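Local coordinates for protein multi-copper Oxidase CueO (Ochrobactrum, PDB 6EVG) that is a laccase-type multicopper oxidase that oxidises phenolic compounds, with activity towards lignin model compounds and lignosulfonate, at residues H91-F96 with G267-V272; V152-G155 with E159-L162; G201-N206 with N229-H234. All coordinates share one frame; numbering follows the deposited sequence.

Contact 1: H91-F96 with G267-V272; sequences HWHGLF and GERYEV. With EDO (1,2-ethanediol), chain D.
The guanidinium of Arg269 meets the backbone and ring of His93. Over one face, near its rim, sits His93 O, 3.7 Å above the plane. At its edge lies Gly267 O, in plane, taking a bond from Arg269 NH1 (2.9 Å, 158°). This bond, with the salt bridge from NH2 to Asp462, helps fix the rotation of the guanidinium. The imidazole of His93 stands almost upright to the guanidinium, with the planes 82° apart. His93 CD2 comes within 3.4 Å of Arg269 NH1. The arginine chain is bent at chi2 and chi3, which curls its end back towards Gly267. Arg269 NH2 also lies 3.7 Å from Gly94 CA, where a side chain would collide with it. Lysine in place of Arg269 would probably lose the flat two-sided grip, leaving Gly267 O or Asp462 without its mate. Beyond the contact, Glu268 points away, pairs with Lys461 and accepts a 2.8 Å bond at OE2 from O1 of an ethanediol, probably a crystallisation additive. In the strand 91-93, His93 ND1 is hydrogen-bonded to His131, and His91 NE2 to His437. The sequence His91-Trp92-His93-Gly94 is the His-X-His-Gly motif of multicopper oxidases, which in relatives supplies ligands of the trinuclear copper site. Here the second cupredoxin domain backs that motif.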
# COMPACT_ATOMS: atom_id res chain seq x y z
N HIS A 91 4.18 10.17 -2.67
CA HIS A 91 4.33 9.88 -1.25
C HIS A 91 5.13 8.59 -1.10
O HIS A 91 4.80 7.58 -1.72
CB HIS A 91 2.92 9.74 -0.60
CG HIS A 91 2.85 9.08 0.72
ND1 HIS A 91 3.66 9.40 1.78
CD2 HIS A 91 1.99 8.13 1.18
CE1 HIS A 91 3.32 8.62 2.83
NE2 HIS A 91 2.29 7.86 2.48
N TRP A 92 6.18 8.67 -0.28
CA TRP A 92 7.08 7.54 -0.02
C TRP A 92 6.43 6.74 1.12
O TRP A 92 6.73 6.93 2.30
CB TRP A 92 8.49 8.03 0.32
CG TRP A 92 9.06 9.05 -0.58
CD1 TRP A 92 9.45 10.29 -0.21
CD2 TRP A 92 9.33 8.94 -1.99
NE1 TRP A 92 9.92 11.00 -1.28
CE2 TRP A 92 9.85 10.21 -2.40
CE3 TRP A 92 9.20 7.93 -2.95
CZ2 TRP A 92 10.20 10.45 -3.73
CZ3 TRP A 92 9.54 8.19 -4.25
CH2 TRP A 92 10.04 9.45 -4.63
N HIS A 93 5.51 5.87 0.73
CA HIS A 93 4.59 5.12 1.62
C HIS A 93 5.35 3.96 2.26
O HIS A 93 5.52 2.90 1.67
CB HIS A 93 3.41 4.69 0.78
CG HIS A 93 2.24 4.14 1.54
ND1 HIS A 93 0.94 4.39 1.10
CD2 HIS A 93 2.19 3.32 2.62
CE1 HIS A 93 0.13 3.71 1.90
NE2 HIS A 93 0.84 3.06 2.82
N GLY A 94 5.80 4.20 3.50
CA GLY A 94 6.62 3.29 4.24
C GLY A 94 8.05 3.68 4.45
O GLY A 94 8.76 3.13 5.28
N LEU A 95 8.51 4.69 3.69
CA LEU A 95 9.86 5.20 3.88
C LEU A 95 9.91 6.12 5.07
O LEU A 95 8.94 6.83 5.36
CB LEU A 95 10.32 5.94 2.60
CG LEU A 95 11.81 6.06 2.37
CD1 LEU A 95 12.40 4.65 2.11
CD2 LEU A 95 12.11 6.99 1.23
N PHE A 96 11.03 6.08 5.82
CA PHE A 96 11.16 6.97 7.00
C PHE A 96 11.92 8.22 6.58
O PHE A 96 13.15 8.19 6.37
CB PHE A 96 11.89 6.31 8.14
CG PHE A 96 11.16 5.23 8.91
CD1 PHE A 96 10.07 4.52 8.41
CD2 PHE A 96 11.63 4.88 10.16
CE1 PHE A 96 9.47 3.51 9.18
CE2 PHE A 96 11.03 3.87 10.90
CZ PHE A 96 9.95 3.21 10.40
N GLY A 267 -3.14 -0.19 0.33
CA GLY A 267 -1.99 0.37 1.00
C GLY A 267 -1.20 -0.55 1.88
O GLY A 267 -0.03 -0.24 2.18
N GLU A 268 -1.78 -1.67 2.30
CA GLU A 268 -1.07 -2.65 3.08
C GLU A 268 -0.17 -3.50 2.22
O GLU A 268 -0.44 -3.77 1.05
CB GLU A 268 -2.04 -3.59 3.83
CG GLU A 268 -2.88 -2.95 4.92
CD GLU A 268 -3.57 -4.07 5.73
OE1 GLU A 268 -4.64 -4.53 5.27
OE2 GLU A 268 -3.00 -4.46 6.78
N ARG A 269 0.88 -3.97 2.91
CA ARG A 269 1.81 -4.94 2.31
C ARG A 269 1.97 -6.12 3.24
O ARG A 269 2.07 -5.96 4.46
CB ARG A 269 3.22 -4.36 2.05
CG ARG A 269 3.29 -3.28 0.97
CD ARG A 269 2.93 -1.88 1.45
NE ARG A 269 3.96 -1.35 2.33
CZ ARG A 269 3.76 -0.42 3.25
NH1 ARG A 269 2.54 0.09 3.47
NH2 ARG A 269 4.80 0.04 3.95
N TYR A 270 2.09 -7.32 2.66
CA TYR A 270 2.51 -8.50 3.41
C TYR A 270 3.52 -9.27 2.55
O TYR A 270 3.30 -9.48 1.35
CB TYR A 270 1.34 -9.42 3.73
CG TYR A 270 0.39 -8.83 4.76
CD1 TYR A 270 0.64 -8.96 6.11
CD2 TYR A 270 -0.71 -8.09 4.38
CE1 TYR A 270 -0.23 -8.40 7.05
CE2 TYR A 270 -1.58 -7.54 5.30
CZ TYR A 270 -1.32 -7.70 6.63
OH TYR A 270 -2.14 -7.10 7.60
N GLU A 271 4.57 -9.74 3.21
CA GLU A 271 5.52 -10.68 2.56
C GLU A 271 5.22 -12.08 3.10
O GLU A 271 5.14 -12.26 4.33
CB GLU A 271 6.95 -10.31 2.84
CG GLU A 271 7.35 -8.88 2.44
CD GLU A 271 8.80 -8.59 2.62
OE1 GLU A 271 9.64 -9.41 2.24
OE2 GLU A 271 9.12 -7.54 3.19
N VAL A 272 5.01 -13.01 2.18
CA VAL A 272 4.65 -14.38 2.55
C VAL A 272 5.57 -15.35 1.86
O VAL A 272 6.10 -15.12 0.77
CB VAL A 272 3.20 -14.67 2.20
CG1 VAL A 272 2.26 -13.69 2.90
CG2 VAL A 272 2.94 -14.78 0.73
C1 EDO D . -4.86 -5.49 9.79
O1 EDO D . -4.88 -4.46 8.81
C2 EDO D . -5.99 -5.28 10.77
O2 EDO D . -7.29 -5.43 10.17

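Contact 2: V152-G155 with E159-L162; sequences VTDG and ERGL
Asp154 and Arg160 form a two-pronged salt bridge. Arg160 NH1 binds Asp154 OD1 at 2.9 Å, and Arg160 NH2 binds Asp154 OD2 at 2.8 Å. Both bonds are close to straight, at 172°. Each oxygen uses its syn lone pair. The two flat groups lie edge to edge and nearly coplanar, with 12° between their planes. This is the end-on grip of a guanidinium on a carboxylate, and it fixes the rotation of both groups. The aspartate reaches it from between its own backbone N and carbonyl carbon (chi1 61°). The arginine comes from the opposite direction on a chain extended from CG to NE.

Other acids share the arginine. Asp319 pairs with NE and is its strongest polar partner, while Asp157 pairs with NH1. Three carboxylates thus share one guanidinium, and together they probably more than balance its charge. Asp154 OD1 also accepts a bond from the backbone N of Lys156, which makes an Asx turn at the strand end.

The site lies where strand 148-153 leaves the first cupredoxin domain. The chain then loops towards strand 170-178 of the second domain, and the salt bridge ties the start of this linker to a point a few residues on. Gly155, with positive phi, lets the chain turn out of the strand.

Packing lies further out. The Arg160 side chain rests on Leu318 and on Phe252 of strand 251-259. Leu162 is buried and touches Phe252 as well. Val152 is buried and touches Ile121 and Gln123, in the first domain.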
# COMPACT_ATOMS: atom_id res chain seq x y z
N VAL A 152 13.57 -1.54 1.18
CA VAL A 152 14.74 -1.23 1.99
C VAL A 152 15.31 -2.57 2.46
O VAL A 152 14.59 -3.34 3.09
CB VAL A 152 14.41 -0.33 3.20
CG1 VAL A 152 15.64 -0.18 4.09
CG2 VAL A 152 13.94 1.03 2.69
N THR A 153 16.56 -2.83 2.17
CA THR A 153 17.27 -4.04 2.58
C THR A 153 18.43 -3.69 3.47
O THR A 153 19.09 -2.69 3.27
CB THR A 153 17.70 -4.86 1.40
OG1 THR A 153 18.25 -6.09 1.91
CG2 THR A 153 18.65 -4.16 0.49
N ASP A 154 18.74 -4.62 4.38
CA ASP A 154 19.92 -4.51 5.20
C ASP A 154 20.94 -5.58 4.89
O ASP A 154 21.92 -5.69 5.60
CB ASP A 154 19.60 -4.53 6.72
CG ASP A 154 18.91 -5.80 7.18
OD1 ASP A 154 18.87 -6.77 6.38
OD2 ASP A 154 18.44 -5.83 8.38
N GLY A 155 20.71 -6.32 3.79
CA GLY A 155 21.64 -7.30 3.31
C GLY A 155 21.64 -8.62 4.08
O GLY A 155 22.45 -9.47 3.77
N GLU A 159 20.89 -14.67 5.86
CA GLU A 159 21.05 -15.11 7.24
C GLU A 159 19.68 -15.40 7.89
O GLU A 159 19.58 -16.27 8.75
CB GLU A 159 21.79 -14.05 8.07
CG GLU A 159 22.09 -14.49 9.48
CD GLU A 159 22.76 -13.42 10.32
OE1 GLU A 159 23.30 -12.43 9.76
OE2 GLU A 159 22.74 -13.57 11.56
N ARG A 160 18.64 -14.69 7.46
CA ARG A 160 17.28 -14.95 7.94
C ARG A 160 16.68 -16.24 7.36
O ARG A 160 15.61 -16.65 7.78
CB ARG A 160 16.36 -13.76 7.59
CG ARG A 160 16.71 -12.45 8.32
CD ARG A 160 15.78 -11.33 7.89
NE ARG A 160 16.09 -10.13 8.66
CZ ARG A 160 16.80 -9.11 8.23
NH1 ARG A 160 17.17 -8.99 6.98
NH2 ARG A 160 17.13 -8.17 9.11
N GLY A 161 17.28 -16.77 6.31
CA GLY A 161 16.69 -17.90 5.64
C GLY A 161 15.61 -17.57 4.65
O GLY A 161 14.70 -18.38 4.40
N LEU A 162 15.65 -16.37 4.08
CA LEU A 162 14.59 -15.92 3.20
C LEU A 162 15.03 -16.01 1.75
O LEU A 162 16.18 -15.65 1.41
CB LEU A 162 14.21 -14.49 3.49
CG LEU A 162 13.62 -14.22 4.88
CD1 LEU A 162 13.47 -12.74 5.16
CD2 LEU A 162 12.31 -14.93 5.06

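Contact 3: G201-N206 with N229-H234; sequences GNLIVN and NARNFH
Leu203 and Arg231 make the tight part of this contact. The two side chains cross at about a right angle. The methyl CD2 of Leu203 sits over one face of the guanidinium, 3.7 Å above the plane and offset to the rim. Its closest atom there is Arg231 NE, and Arg231 CD follows at 3.9 Å. The same methyl also approaches Phe233, whose CE1 is 4.3 Å away. Arg231 CG in turn lies over a face of the Phe233 ring, 4.2 Å above it. One methyl therefore packs against both the arginine and the phenylalanine, which also touch each other. The arginine starts with CG anti to the backbone N (chi1 179°) and then bends at chi3 (-69°), which brings the guanidinium to the leucine.

The packing continues on both sheets of the second cupredoxin domain. Leu203 touches Leu296, Leu298 and Thr286, and Phe233 rests on Leu298, Thr286 and Leu175. Strand 202-205 lies in one sheet and strand 233-237 in the other, so the contact spans the sandwich.

The other side is looser. The backbones stay apart, with the CA atoms of Leu203 and Arg231 10.0 Å from each other. Asn202 has its CB directed away from the other segment, and Gly201 is exposed.

The N-H groups of the guanidinium take polar partners: Asp177 forms a salt bridge with NE, and Gly200 O accepts a bond from NH2. A buried positive charge is thus probably balanced by Asp177. One face packs against a methyl, so a buried arginine can pack against the leucine while its N-H groups keep polar partners.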
# COMPACT_ATOMS: atom_id res chain seq x y z
N GLY A 201 -14.82 -5.25 -11.87
CA GLY A 201 -14.89 -6.73 -11.93
C GLY A 201 -13.71 -7.39 -12.56
O GLY A 201 -13.59 -8.61 -12.50
N ASN A 202 -12.81 -6.63 -13.20
CA ASN A 202 -11.62 -7.26 -13.81
C ASN A 202 -10.48 -7.18 -12.82
O ASN A 202 -9.99 -6.07 -12.53
CB ASN A 202 -11.25 -6.52 -15.09
CG ASN A 202 -12.32 -6.50 -16.10
OD1 ASN A 202 -12.56 -7.47 -16.79
ND2 ASN A 202 -12.98 -5.37 -16.25
N LEU A 203 -10.02 -8.30 -12.30
CA LEU A 203 -8.88 -8.29 -11.36
C LEU A 203 -7.59 -8.39 -12.13
O LEU A 203 -7.54 -9.10 -13.13
CB LEU A 203 -9.02 -9.44 -10.38
CG LEU A 203 -10.34 -9.56 -9.62
CD1 LEU A 203 -10.24 -10.65 -8.55
CD2 LEU A 203 -10.70 -8.22 -8.92
N ILE A 204 -6.58 -7.68 -11.63
CA ILE A 204 -5.27 -7.68 -12.29
C ILE A 204 -4.16 -7.88 -11.26
O ILE A 204 -4.30 -7.52 -10.09
CB ILE A 204 -5.05 -6.40 -13.12
CG1 ILE A 204 -5.21 -5.14 -12.26
CG2 ILE A 204 -5.99 -6.40 -14.31
CD1 ILE A 204 -4.76 -3.86 -12.95
N VAL A 205 -3.06 -8.47 -11.74
CA VAL A 205 -1.82 -8.60 -10.96
C VAL A 205 -0.69 -8.08 -11.82
O VAL A 205 -0.51 -8.48 -12.96
CB VAL A 205 -1.56 -10.05 -10.49
CG1 VAL A 205 -0.34 -10.11 -9.59
CG2 VAL A 205 -2.80 -10.65 -9.81
N ASN A 206 0.06 -7.12 -11.24
CA ASN A 206 1.14 -6.48 -11.99
C ASN A 206 0.69 -6.00 -13.35
O ASN A 206 1.44 -6.04 -14.32
CB ASN A 206 2.41 -7.36 -12.06
CG ASN A 206 3.02 -7.61 -10.71
OD1 ASN A 206 2.56 -7.07 -9.69
ND2 ASN A 206 4.08 -8.43 -10.67
N ASN A 229 -8.02 1.05 -5.67
CA ASN A 229 -8.66 2.22 -5.09
C ASN A 229 -9.37 1.93 -3.79
O ASN A 229 -9.43 2.78 -2.91
CB ASN A 229 -9.66 2.84 -6.08
CG ASN A 229 -9.00 3.68 -7.15
OD1 ASN A 229 -8.00 3.29 -7.75
ND2 ASN A 229 -9.58 4.88 -7.39
N ALA A 230 -9.99 0.75 -3.73
CA ALA A 230 -10.98 0.48 -2.65
C ALA A 230 -11.12 -0.98 -2.28
O ALA A 230 -11.37 -1.29 -1.11
CB ALA A 230 -12.34 1.03 -3.01
N ARG A 231 -11.04 -1.88 -3.25
CA ARG A 231 -11.28 -3.30 -3.03
C ARG A 231 -10.34 -3.85 -1.98
O ARG A 231 -9.12 -3.62 -2.06
CB ARG A 231 -11.07 -4.06 -4.32
CG ARG A 231 -11.27 -5.56 -4.24
CD ARG A 231 -11.20 -6.25 -5.58
NE ARG A 231 -12.31 -5.93 -6.45
CZ ARG A 231 -13.46 -6.61 -6.52
NH1 ARG A 231 -13.66 -7.67 -5.73
NH2 ARG A 231 -14.39 -6.27 -7.38
N ASN A 232 -10.86 -4.67 -1.05
CA ASN A 232 -10.06 -5.49 -0.16
C ASN A 232 -9.90 -6.87 -0.80
O ASN A 232 -10.85 -7.42 -1.39
CB ASN A 232 -10.71 -5.66 1.19
CG ASN A 232 -10.92 -4.34 1.89
OD1 ASN A 232 -9.99 -3.54 1.98
ND2 ASN A 232 -12.13 -4.11 2.41
N PHE A 233 -8.68 -7.43 -0.72
CA PHE A 233 -8.44 -8.77 -1.19
C PHE A 233 -8.37 -9.70 -0.00
O PHE A 233 -7.91 -9.33 1.07
CB PHE A 233 -7.14 -8.84 -2.02
CG PHE A 233 -7.24 -8.10 -3.31
CD1 PHE A 233 -7.81 -8.64 -4.42
CD2 PHE A 233 -6.78 -6.77 -3.40
CE1 PHE A 233 -7.93 -7.95 -5.61
CE2 PHE A 233 -6.94 -6.05 -4.57
CZ PHE A 233 -7.49 -6.63 -5.68
N HIS A 234 -8.83 -10.96 -0.20
CA HIS A 234 -8.85 -11.95 0.87
C HIS A 234 -8.32 -13.22 0.18
O HIS A 234 -9.12 -13.97 -0.41
CB HIS A 234 -10.26 -12.14 1.44
CG HIS A 234 -10.93 -10.88 1.87
ND1 HIS A 234 -10.66 -10.25 3.07
CD2 HIS A 234 -11.85 -10.13 1.23
CE1 HIS A 234 -11.42 -9.15 3.15
NE2 HIS A 234 -12.16 -9.07 2.04

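Contact 2 and contact 3 both lie within the chain loop closed by contact 1, and contact 2 closes before contact 3 opens. The centres of contacts 1 and 2 are about 17 Å apart. They share the first-domain sheet that holds strands 91-93 and 148-153, and Leu95 CD1 packs on Val152 CG2 at 4.0 Å. Contacts 1 and 3 are also about 17 Å apart between centres, with nearest atoms about 6 Å apart. They share the second-domain sheet of strands 202-205 and 269-275. Contacts 2 and 3 are about 29 Å apart between centres. Contact 1 thus joins two cupredoxin domains, contact 2 marks the linker between them, and contact 3 lies inside the second.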